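Local coordinates for protein interpain A (Prevotella intermedia, PDB 3BB7) that probably hydrolyses peptide bonds as a cysteine protease of the C10 family, here in its inactive zymogen form with prodomain residues still attached, at residues S87-T92 and S243-G248; L103-K108 and V150-D155. The protein carries 1 engineered substitution. All coordinates share one frame; numbering follows the deposited sequence. Where two conformers were deposited one is given.

Contact 1: S87-T92 and S243-G248; sequences STLLTT and SELTKG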
ATOM      1  N   SER A  87      14.084  -4.911   8.297  1.00 13.16           N
ATOM      2  CA  SER A  87      13.074  -4.397   9.215  1.00 13.96           C
ATOM      3  C   SER A  87      12.391  -3.176   8.583  1.00 13.61           C
ATOM      4  O   SER A  87      13.010  -2.442   7.819  1.00 14.67           O
ATOM      5  CB  SER A  87      13.673  -4.066  10.574  0.50 14.37           C
ATOM      6  OG  SER A  87      14.744  -3.182  10.417  0.50 15.87           O
ATOM      7  N   THR A  88      11.102  -3.033   8.868  1.00 14.17           N
ATOM      8  CA  THR A  88      10.259  -1.915   8.442  1.00 13.63           C
ATOM      9  C   THR A  88      11.045  -0.630   8.181  1.00 13.68           C
ATOM     10  O   THR A  88      11.624  -0.064   9.114  1.00 14.36           O
ATOM     11  CB  THR A  88       9.209  -1.686   9.553  1.00 14.15           C
ATOM     12  OG1 THR A  88       8.552  -2.935   9.811  1.00 14.51           O
ATOM     13  CG2 THR A  88       8.162  -0.607   9.152  1.00 14.37           C
ATOM     14  N   LEU A  89      11.052  -0.194   6.913  1.00 13.86           N
ATOM     15  CA  LEU A  89      11.788   0.980   6.484  1.00 14.28           C
ATOM     16  C   LEU A  89      11.074   2.315   6.685  1.00 14.47           C
ATOM     17  O   LEU A  89      11.736   3.323   7.005  1.00 15.60           O
ATOM     18  CB  LEU A  89      12.160   0.848   4.994  1.00 13.98           C
ATOM     19  CG  LEU A  89      13.184  -0.264   4.726  1.00 14.65           C
ATOM     20  CD1 LEU A  89      13.339  -0.522   3.230  1.00 15.47           C
ATOM     21  CD2 LEU A  89      14.568   0.069   5.324  1.00 16.68           C
ATOM     22  N   LEU A  90       9.750   2.354   6.459  1.00 13.83           N
ATOM     23  CA  LEU A  90       9.056   3.637   6.571  1.00 14.35           C
ATOM     24  C   LEU A  90       8.838   4.045   8.038  1.00 14.00           C
ATOM     25  O   LEU A  90       8.719   3.183   8.937  1.00 15.86           O
ATOM     26  CB  LEU A  90       7.683   3.524   5.898  1.00 14.29           C
ATOM     27  CG  LEU A  90       7.511   3.802   4.405  1.00 17.53           C
ATOM     28  CD1 LEU A  90       8.634   3.463   3.438  1.00 20.44           C
ATOM     29  CD2 LEU A  90       6.138   3.263   3.955  1.00 15.50           C
ATOM     30  N   THR A  91       8.749   5.362   8.280  1.00 13.34           N
ATOM     31  CA  THR A  91       8.415   5.863   9.631  1.00 13.25           C
ATOM     32  C   THR A  91       7.057   6.576   9.666  1.00 12.72           C
ATOM     33  O   THR A  91       6.585   6.985  10.732  1.00 13.27           O
ATOM     34  CB  THR A  91       9.501   6.835  10.120  1.00 13.64           C
ATOM     35  OG1 THR A  91       9.693   7.874   9.152  1.00 16.31           O
ATOM     36  CG2 THR A  91      10.833   6.056  10.311  1.00 17.54           C
ATOM     37  N   THR A  92       6.438   6.730   8.493  1.00 10.67           N
ATOM     38  CA  THR A  92       5.202   7.474   8.394  1.00 10.87           C
ATOM     39  C   THR A  92       3.993   6.553   8.600  1.00 10.75           C
ATOM     40  O   THR A  92       4.060   5.337   8.372  1.00 11.67           O
ATOM     41  CB  THR A  92       5.078   8.134   7.016  1.00 11.12           C
ATOM     42  OG1 THR A  92       5.313   7.150   5.989  1.00 11.00           O
ATOM     43  CG2 THR A  92       6.065   9.262   6.875  1.00 12.05           C
ATOM     44  N   SER A 243      14.733  -9.113  -3.243  1.00 10.47           N
ATOM     45  CA  SER A 243      15.840  -8.398  -3.852  1.00 11.75           C
ATOM     46  C   SER A 243      15.670  -6.873  -3.715  1.00 11.24           C
ATOM     47  O   SER A 243      16.650  -6.140  -3.389  1.00 12.48           O
ATOM     48  CB  SER A 243      16.092  -8.862  -5.285  0.50 12.41           C
ATOM     49  OG  SER A 243      15.029  -8.513  -6.139  0.50 14.12           O
ATOM     50  N   GLU A 244      14.452  -6.380  -3.942  1.00 10.55           N
ATOM     51  CA  GLU A 244      14.254  -4.946  -3.879  1.00 11.24           C
ATOM     52  C   GLU A 244      14.400  -4.457  -2.435  1.00 11.08           C
ATOM     53  O   GLU A 244      15.018  -3.439  -2.173  1.00 11.25           O
ATOM     54  CB  GLU A 244      12.888  -4.567  -4.428  1.00 11.45           C
ATOM     55  CG  GLU A 244      12.805  -4.687  -5.916  1.00 13.29           C
ATOM     56  CD  GLU A 244      13.532  -3.608  -6.655  1.00 19.86           C
ATOM     57  OE1 GLU A 244      13.942  -2.584  -6.056  1.00 18.14           O
ATOM     58  OE2 GLU A 244      13.673  -3.781  -7.881  1.00 25.61           O
ATOM     59  N   LEU A 245      13.833  -5.189  -1.486  1.00 10.13           N
ATOM     60  CA  LEU A 245      13.940  -4.733  -0.091  1.00 11.45           C
ATOM     61  C   LEU A 245      15.357  -4.849   0.456  1.00 11.11           C
ATOM     62  O   LEU A 245      15.782  -4.002   1.260  1.00 11.60           O
ATOM     63  CB  LEU A 245      12.887  -5.425   0.807  1.00 10.84           C
ATOM     64  CG  LEU A 245      11.488  -4.725   0.815  1.00 12.14           C
ATOM     65  CD1 LEU A 245      11.536  -3.302   1.426  1.00 15.46           C
ATOM     66  CD2 LEU A 245      10.866  -4.661  -0.548  1.00 13.78           C
ATOM     67  N   THR A 246      16.089  -5.889   0.035  1.00 11.47           N
ATOM     68  CA  THR A 246      17.502  -6.014   0.394  1.00 12.05           C
ATOM     69  C   THR A 246      18.281  -4.757  -0.012  1.00 12.46           C
ATOM     70  O   THR A 246      19.251  -4.357   0.647  1.00 13.89           O
ATOM     71  CB  THR A 246      18.105  -7.224  -0.329  1.00 12.09           C
ATOM     72  OG1 THR A 246      17.623  -8.419   0.293  1.00 13.25           O
ATOM     73  CG2 THR A 246      19.646  -7.215  -0.279  1.00 13.22           C
ATOM     74  N   LYS A 247      17.911  -4.181  -1.148  1.00 12.39           N
ATOM     75  CA  LYS A 247      18.521  -2.963  -1.650  1.00 13.24           C
ATOM     76  C   LYS A 247      17.995  -1.688  -0.982  1.00 13.02           C
ATOM     77  O   LYS A 247      18.431  -0.584  -1.336  1.00 15.11           O
ATOM     78  CB  LYS A 247      18.284  -2.848  -3.159  0.50 12.68           C
ATOM     79  CG  LYS A 247      18.882  -3.975  -3.977  0.50 15.01           C
ATOM     80  CD  LYS A 247      18.382  -3.940  -5.418  0.50 18.65           C
ATOM     81  CE  LYS A 247      18.815  -5.184  -6.198  0.50 21.01           C
ATOM     82  NZ  LYS A 247      20.264  -5.531  -6.026  0.50 22.48           N
ATOM     83  N   GLY A 248      17.058  -1.828  -0.048  1.00 12.80           N
ATOM     84  CA  GLY A 248      16.484  -0.674   0.655  1.00 12.68           C
ATOM     85  C   GLY A 248      15.457   0.081  -0.184  1.00 12.78           C
ATOM     86  O   GLY A 248      15.352   1.323  -0.082  1.00 14.31           O
TER
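The side chains of Leu89 and Leu245 run roughly antiparallel past one another and touch through a single methyl each, Leu89 CD1 lying 3.8 Å from Leu245 CD1. Leu89 springs from an irregular stretch, 87-92, with its CB directed at the end of helix 234-246. Its CG stands anti to the carbonyl carbon (chi1 -68°), and from there the branch carries CD1 to the helix while CD2 stays back. Leu245 comes from the last turn of that helix; its CB does not aim at the partner, but its CD1 branch swings across to it, and its CD2 lies farther off. The same Leu89 methyl also rests on the main chain just past the helix, with Leu89 CD1 4.1 Å from Gly248 C. The directions to these two partners are nearly perpendicular, so the methyl sits in a corner between a side chain and a backbone.

Gly248 ends the helix in a Schellman motif: its phi is positive (77°) and its amide turns back, with Gly248 N 2.8 Å from Leu245 O. It has no side chain, and Leu89 meets it through the main chain; its CA is 7.7 Å from Leu89 CA.

The surroundings belong to the catalytic domain. Leu89 is bonded through its backbone to Asp272 and also touches Tyr127 of helix 116-128, whereas Leu245 packs on Leu251 and Tyr274. The loop therefore bridges the helix that begins at the predicted nucleophile position, strand 267-274 and the end of helix 234-246.

Chemically the join is small, about 101 Å² in all: a methyl-methyl contact and a methyl on a backbone carbonyl carbon, held by van der Waals packing. Directional bonds of the loop, among them those to Asp272, Ser281 and Gln123, lie outside it.

Contact 2: L103-K108 and V150-D155; sequences LLPKTK and VAISAD. Unlike the reference sequence in segment 103-108: Lys106 (reference Asn).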
ATOM      1  N   LEU A 103      -5.932  19.809  -0.025  1.00 11.09           N
ATOM      2  CA  LEU A 103      -5.939  20.601  -1.250  1.00 12.22           C
ATOM      3  C   LEU A 103      -6.947  20.126  -2.308  1.00 12.57           C
ATOM      4  O   LEU A 103      -7.042  20.736  -3.385  1.00 13.66           O
ATOM      5  CB  LEU A 103      -4.538  20.662  -1.853  1.00 13.16           C
ATOM      6  CG  LEU A 103      -3.507  21.315  -0.943  1.00 14.30           C
ATOM      7  CD1 LEU A 103      -2.116  21.271  -1.551  1.00 17.12           C
ATOM      8  CD2 LEU A 103      -3.880  22.765  -0.602  1.00 16.81           C
ATOM      9  N   LEU A 104      -7.672  19.042  -2.020  1.00 11.53           N
ATOM     10  CA  LEU A 104      -8.633  18.497  -2.967  1.00 12.02           C
ATOM     11  C   LEU A 104     -10.007  19.150  -2.804  1.00 12.00           C
ATOM     12  O   LEU A 104     -10.346  19.613  -1.705  1.00 12.26           O
ATOM     13  CB  LEU A 104      -8.748  16.977  -2.774  1.00 11.55           C
ATOM     14  CG  LEU A 104      -7.465  16.184  -3.090  1.00 12.52           C
ATOM     15  CD1 LEU A 104      -7.584  14.769  -2.571  1.00 11.89           C
ATOM     16  CD2 LEU A 104      -7.192  16.217  -4.601  1.00 14.68           C
ATOM     17  N   PRO A 105     -10.804  19.204  -3.881  1.00 12.91           N
ATOM     18  CA  PRO A 105     -12.152  19.787  -3.807  1.00 13.98           C
ATOM     19  C   PRO A 105     -13.025  19.237  -2.704  1.00 14.66           C
ATOM     20  O   PRO A 105     -12.977  18.043  -2.385  1.00 13.49           O
ATOM     21  CB  PRO A 105     -12.749  19.455  -5.184  1.00 14.67           C
ATOM     22  CG  PRO A 105     -11.568  19.395  -6.085  1.00 13.42           C
ATOM     23  CD  PRO A 105     -10.427  18.860  -5.265  1.00 13.03           C
ATOM     24  N   LYS A 106     -13.824  20.130  -2.122  1.00 15.86           N
ATOM     25  CA  LYS A 106     -14.837  19.736  -1.165  1.00 17.28           C
ATOM     26  C   LYS A 106     -16.104  19.336  -1.944  1.00 17.95           C
ATOM     27  O   LYS A 106     -16.302  19.759  -3.085  1.00 19.00           O
ATOM     28  CB  LYS A 106     -15.094  20.905  -0.204  1.00 17.23           C
ATOM     29  CG  LYS A 106     -15.915  20.610   1.043  1.00 19.17           C
ATOM     30  CD  LYS A 106     -15.821  19.207   1.577  1.00 16.66           C
ATOM     31  CE  LYS A 106     -15.843  19.277   3.122  1.00 23.46           C
ATOM     32  NZ  LYS A 106     -16.821  18.323   3.742  1.00 22.97           N
ATOM     33  N   THR A 107     -16.932  18.466  -1.372  1.00 17.85           N
ATOM     34  CA  THR A 107     -18.223  18.120  -1.980  1.00 19.26           C
ATOM     35  C   THR A 107     -19.234  18.070  -0.853  1.00 19.31           C
ATOM     36  O   THR A 107     -18.855  17.996   0.309  1.00 19.67           O
ATOM     37  CB  THR A 107     -18.204  16.764  -2.776  1.00 18.87           C
ATOM     38  OG1 THR A 107     -18.443  15.644  -1.898  1.00 18.98           O
ATOM     39  CG2 THR A 107     -16.878  16.556  -3.550  1.00 20.80           C
ATOM     40  N   LYS A 108     -20.522  18.128  -1.193  1.00 20.72           N
ATOM     41  CA  LYS A 108     -21.569  18.034  -0.181  1.00 21.88           C
ATOM     42  C   LYS A 108     -21.570  16.678   0.561  1.00 21.51           C
ATOM     43  O   LYS A 108     -22.227  16.526   1.587  1.00 21.48           O
ATOM     44  CB  LYS A 108     -22.951  18.311  -0.806  1.00 22.17           C
ATOM     45  CG  LYS A 108     -23.114  19.721  -1.402  1.00 24.28           C
ATOM     46  CD  LYS A 108     -24.577  20.052  -1.796  1.00 25.01           C
ATOM     47  CE  LYS A 108     -24.990  19.410  -3.124  1.00 27.61           C
ATOM     48  NZ  LYS A 108     -26.483  19.324  -3.224  1.00 28.53           N
ATOM     49  N   VAL A 150     -14.595  19.699 -12.658  1.00 11.59           N
ATOM     50  CA  VAL A 150     -13.744  20.545 -11.794  1.00 11.29           C
ATOM     51  C   VAL A 150     -12.289  20.140 -11.992  1.00 10.18           C
ATOM     52  O   VAL A 150     -11.937  18.956 -11.806  1.00 11.28           O
ATOM     53  CB  VAL A 150     -14.168  20.428 -10.289  1.00 10.49           C
ATOM     54  CG1 VAL A 150     -13.168  21.105  -9.374  1.00 11.95           C
ATOM     55  CG2 VAL A 150     -15.522  21.025 -10.074  1.00 13.03           C
ATOM     56  N   ALA A 151     -11.419  21.111 -12.295  1.00 10.90           N
ATOM     57  CA  ALA A 151     -10.001  20.827 -12.547  1.00 11.06           C
ATOM     58  C   ALA A 151      -9.244  20.617 -11.264  1.00 11.63           C
ATOM     59  O   ALA A 151      -9.349  21.416 -10.335  1.00 12.22           O
ATOM     60  CB  ALA A 151      -9.355  21.992 -13.347  1.00 11.85           C
ATOM     61  N   ILE A 152      -8.446  19.562 -11.241  1.00  9.75           N
ATOM     62  CA  ILE A 152      -7.538  19.298 -10.127  1.00 10.70           C
ATOM     63  C   ILE A 152      -6.148  19.215 -10.762  1.00 10.13           C
ATOM     64  O   ILE A 152      -5.848  18.282 -11.501  1.00 10.86           O
ATOM     65  CB  ILE A 152      -7.904  17.983  -9.410  1.00 10.76           C
ATOM     66  CG1 ILE A 152      -9.330  18.080  -8.806  1.00 11.58           C
ATOM     67  CG2 ILE A 152      -6.837  17.645  -8.357  1.00 12.06           C
ATOM     68  CD1 ILE A 152      -9.943  16.721  -8.461  1.00 13.23           C
ATOM     69  N   SER A 153      -5.306  20.215 -10.481  1.00 11.32           N
ATOM     70  CA  SER A 153      -4.056  20.408 -11.219  1.00 11.08           C
ATOM     71  C   SER A 153      -2.838  20.330 -10.318  1.00 11.00           C
ATOM     72  O   SER A 153      -2.912  20.670  -9.135  1.00 11.72           O
ATOM     73  CB  SER A 153      -4.083  21.777 -11.903  1.00 11.37           C
ATOM     74  OG  SER A 153      -5.186  21.833 -12.796  1.00 16.47           O
ATOM     75  N   ALA A 154      -1.711  19.931 -10.905  1.00 10.23           N
ATOM     76  CA  ALA A 154      -0.440  19.931 -10.215  1.00 11.17           C
ATOM     77  C   ALA A 154       0.624  20.546 -11.128  1.00 11.04           C
ATOM     78  O   ALA A 154       0.775  20.125 -12.289  1.00 11.15           O
ATOM     79  CB  ALA A 154      -0.072  18.505  -9.900  1.00 11.31           C
ATOM     80  N   ASP A 155       1.341  21.542 -10.621  1.00 12.07           N
ATOM     81  CA  ASP A 155       2.482  22.114 -11.347  1.00 12.53           C
ATOM     82  C   ASP A 155       3.748  21.528 -10.754  1.00 11.54           C
ATOM     83  O   ASP A 155       4.413  22.135  -9.898  1.00 12.75           O
ATOM     84  CB  ASP A 155       2.473  23.636 -11.218  1.00 13.02           C
ATOM     85  CG  ASP A 155       3.601  24.286 -11.996  1.00 17.39           C
ATOM     86  OD1 ASP A 155       4.402  23.541 -12.636  1.00 19.47           O
ATOM     87  OD2 ASP A 155       3.692  25.546 -11.942  1.00 20.12           O
TER
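The two-stranded beta hairpin 138-142/150-154 presents one face of its second strand to the irregular segment 103-108, and Ile152 is the hub of that meeting. The two branches of this isoleucine divide the work. With CG1 anti to the carbonyl carbon (chi1 -62°), CG1 and CD1 run against the ring of Pro105, while CG2, on the other arm, meets Leu104.

The proline is touched through its CG and CD atoms: Pro105 CG is 3.8 Å from Ile152 CG1, and Pro105 CD is 3.9 Å from Ile152 CD1. Ring and ethyl arm cross obliquely. Pro105 CG also receives the strand's previous inward residue, with Val150 CG1 at 4.0 Å; a chi1 of 171° is what turns that methyl to the proline. Leu104 approaches Ile152 by a single methyl, Leu104 CD2 to Ile152 CG2 at 4.0 Å.

Leu187 of helix 176-192 and Tyr197 touch both Leu104 and Ile152, which are buried. Within the loop, Pro105 pairs by its backbone with Leu112, and the side chain of Arg111 bonds Leu104 O through NH1; Ile152 is bonded to Val140 of the hairpin. The side chain of Leu104 is about 12 Å from that of Ala116, the engineered residue at the predicted nucleophile position.

Carbon meets carbon throughout, over about 144 Å², grading from the buried Leu104-Ile152 pair to exposed Val150. Such contacts fix no precise angle; the restricted proline ring offers its CG to both Ile152 and Val150, and shielding of apolar surface from water supplies the attraction.

Overall arrangement
Contacts 1 and 2 lie 32 Å apart between centres, with nearest atoms about 17 Å apart, and do not touch. Both segments of contact 2 fall in the chain between the two segments of contact 1. Residues 87-92 and 103-108 both belong to the long connection between helix 49-68 and helix 116-128, the latter carrying the predicted nucleophile position at its start. The middle of this connection packs on the end of helix 234-246 beside the large antiparallel sheet, and a later part on the small hairpin near helix 176-192. The connection thus reaches both parts of a papain-clan catalytic domain: the helical side, and the sheet side bearing predicted catalytic His267 on strand 267-274.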